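Local coordinates for protein transcriptional regulator, PadR family (Enterococcus faecalis, PDB 3HHH) that probably binds DNA through a winged helix-turn-helix domain and regulates transcription, as other members of the PadR family do, at residues V62-K67 against K76-T81. Sequence-based numbering, arbitrary orientation.
With SO4 (sulfate ion), chain E.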
loop_
_atom_site.group_PDB
_atom_site.type_symbol
_atom_site.label_atom_id
_atom_site.label_comp_id
_atom_site.label_asym_id
_atom_site.label_seq_id
_atom_site.Cartn_x
_atom_site.Cartn_y
_atom_site.Cartn_z
ATOM N N VAL B 62 -2.959 19.389 6.703
ATOM C CA VAL B 62 -4.196 19.643 7.439
ATOM C C VAL B 62 -3.956 20.703 8.517
ATOM O O VAL B 62 -2.851 20.814 9.046
ATOM C CB VAL B 62 -4.739 18.357 8.108
ATOM C CG1 VAL B 62 -5.030 17.285 7.057
ATOM C CG2 VAL B 62 -3.763 17.831 9.163
ATOM N N ILE B 63 -4.986 21.494 8.812
ATOM C CA ILE B 63 -4.986 22.374 9.977
ATOM C C ILE B 63 -5.800 21.703 11.075
ATOM O O ILE B 63 -6.819 21.072 10.794
ATOM C CB ILE B 63 -5.624 23.750 9.684
ATOM C CG1 ILE B 63 -4.922 24.438 8.511
ATOM C CG2 ILE B 63 -5.562 24.641 10.927
ATOM C CD1 ILE B 63 -5.532 25.778 8.132
ATOM N N ALA B 64 -5.346 21.848 12.319
ATOM C CA ALA B 64 -6.030 21.287 13.483
ATOM C C ALA B 64 -6.485 22.403 14.420
ATOM O O ALA B 64 -5.780 23.397 14.614
ATOM C CB ALA B 64 -5.111 20.329 14.219
ATOM N N GLU B 65 -7.664 22.232 15.005
ATOM C CA GLU B 65 -8.235 23.250 15.879
ATOM C C GLU B 65 -9.305 22.635 16.776
ATOM O O GLU B 65 -10.011 21.715 16.362
ATOM C CB GLU B 65 -8.791 24.400 15.027
ATOM C CG GLU B 65 -9.995 25.131 15.592
ATOM C CD GLU B 65 -10.523 26.165 14.625
ATOM O OE1 GLU B 65 -11.444 25.832 13.848
ATOM O OE2 GLU B 65 -10.004 27.302 14.624
ATOM N N LYS B 66 -9.415 23.147 18.001
ATOM C CA LYS B 66 -10.301 22.568 19.007
ATOM C C LYS B 66 -11.641 23.285 19.089
ATOM O O LYS B 66 -11.695 24.511 19.175
ATOM C CB LYS B 66 -9.643 22.593 20.383
ATOM C CG LYS B 66 -8.312 21.881 20.456
ATOM C CD LYS B 66 -7.974 21.524 21.892
ATOM C CE LYS B 66 -6.511 21.188 22.054
ATOM N NZ LYS B 66 -6.200 20.825 23.458
ATOM N N LYS B 67 -12.718 22.508 19.066
ATOM C CA LYS B 67 -14.063 23.033 19.243
ATOM C C LYS B 67 -14.842 22.094 20.157
ATOM O O LYS B 67 -14.435 20.945 20.343
ATOM C CB LYS B 67 -14.791 23.137 17.900
ATOM C CG LYS B 67 -13.988 23.721 16.750
ATOM C CD LYS B 67 -14.866 23.829 15.518
ATOM C CE LYS B 67 -14.119 24.391 14.333
ATOM N NZ LYS B 67 -14.948 24.330 13.097
ATOM N N LYS B 76 -10.119 17.833 18.872
ATOM C CA LYS B 76 -9.227 18.377 17.855
ATOM C C LYS B 76 -9.785 18.058 16.461
ATOM O O LYS B 76 -9.685 16.928 15.985
ATOM C CB LYS B 76 -7.813 17.812 18.048
ATOM C CG LYS B 76 -6.707 18.626 17.396
ATOM C CD LYS B 76 -5.349 18.276 17.992
ATOM C CE LYS B 76 -4.210 18.945 17.233
ATOM N NZ LYS B 76 -2.959 19.025 18.045
ATOM N N PHE B 77 -10.388 19.064 15.830
ATOM C CA PHE B 77 -11.021 18.914 14.517
ATOM C C PHE B 77 -10.063 19.305 13.392
ATOM O O PHE B 77 -9.256 20.222 13.552
ATOM C CB PHE B 77 -12.289 19.768 14.434
ATOM C CG PHE B 77 -13.435 19.230 15.243
ATOM C CD1 PHE B 77 -14.337 18.338 14.682
ATOM C CD2 PHE B 77 -13.616 19.620 16.562
ATOM C CE1 PHE B 77 -15.400 17.840 15.422
ATOM C CE2 PHE B 77 -14.679 19.125 17.313
ATOM C CZ PHE B 77 -15.571 18.231 16.740
ATOM N N TYR B 78 -10.177 18.620 12.253
ATOM C CA TYR B 78 -9.244 18.794 11.133
ATOM C C TYR B 78 -9.921 19.264 9.847
ATOM O O TYR B 78 -11.104 19.017 9.625
ATOM C CB TYR B 78 -8.513 17.478 10.844
ATOM C CG TYR B 78 -7.640 16.988 11.972
ATOM C CD1 TYR B 78 -6.279 17.285 12.006
ATOM C CD2 TYR B 78 -8.172 16.222 13.005
ATOM C CE1 TYR B 78 -5.472 16.832 13.044
ATOM C CE2 TYR B 78 -7.373 15.765 14.049
ATOM C CZ TYR B 78 -6.026 16.072 14.061
ATOM O OH TYR B 78 -5.239 15.615 15.095
ATOM N N ARG B 79 -9.144 19.931 8.998
ATOM C CA ARG B 79 -9.584 20.304 7.657
ATOM C C ARG B 79 -8.372 20.428 6.737
ATOM O O ARG B 79 -7.271 20.750 7.185
ATOM C CB ARG B 79 -10.387 21.612 7.678
ATOM C CG ARG B 79 -9.655 22.807 8.289
ATOM C CD ARG B 79 -10.584 24.002 8.485
ATOM N NE ARG B 79 -9.923 25.107 9.193
ATOM C CZ ARG B 79 -9.940 25.308 10.515
ATOM N NH1 ARG B 79 -10.590 24.482 11.333
ATOM N NH2 ARG B 79 -9.296 26.353 11.030
ATOM N N LEU B 80 -8.578 20.158 5.452
ATOM C CA LEU B 80 -7.492 20.188 4.478
ATOM C C LEU B 80 -7.053 21.611 4.159
ATOM O O LEU B 80 -7.879 22.508 4.006
ATOM C CB LEU B 80 -7.913 19.500 3.178
ATOM C CG LEU B 80 -8.190 17.998 3.232
ATOM C CD1 LEU B 80 -8.381 17.476 1.819
ATOM C CD2 LEU B 80 -7.065 17.244 3.940
ATOM N N THR B 81 -5.743 21.804 4.064
ATOM C CA THR B 81 -5.181 23.033 3.525
ATOM C C THR B 81 -5.240 22.941 2.002
ATOM O O THR B 81 -5.660 21.923 1.453
ATOM C CB THR B 81 -3.720 23.215 3.971
ATOM O OG1 THR B 81 -2.942 22.089 3.538
ATOM C CG2 THR B 81 -3.632 23.328 5.481
HETATM S S SO4 E . -9.488 14.411 20.524
HETATM O O1 SO4 E . -10.435 14.859 21.539
HETATM O O2 SO4 E . -8.532 15.476 20.223
HETATM O O3 SO4 E . -8.775 13.242 21.038
HETATM O O4 SO4 E . -10.220 14.056 19.309
#
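I63 and R79 pair through both backbone bonds, I63 N to R79 O at 2.9 Å and R79 N to I63 O at 3.2 Å. Two residues along, E65 and F77 repeat the exchange, with F77 N to E65 O at 2.7 Å, so all four peptide N-H groups and carbonyls of these pairs are satisfied within the antiparallel hairpin. The amide of K76, at a non-hydrogen-bonded position, donates to O2 of a sulfate ion that probably comes from the crystallisation liquor. On the face of I63, E65, F77 and R79, R79 runs extended from CG to NE and sets NH1 3.0 Å from E65 OE1 in a salt bridge. NH1 approaches OE1 from above the carboxylate plane, with the guanidinium plane turned 49° from it. K67 NZ lies only at long range from E65 OE1 and takes E26 as its stronger partner; the F77 ring turns its edge to K67 O and meets Y28. On the other face, A64 CB sits 3.7 Å from Y78 CE1, and Y78 packs on helix 46-58. V62 touches Y78 CD1 through CG2 and rests on L56 of that helix. T81 lays CG2 against I63 CG1 and spends OG1 on Q60, S83 and G84, capping helix 82-106. Backbone bonds and a partly exposed ion network thus hold together a hairpin consistent with the wing of a winged helix, with V62, Y78 and L80 packed on the helices.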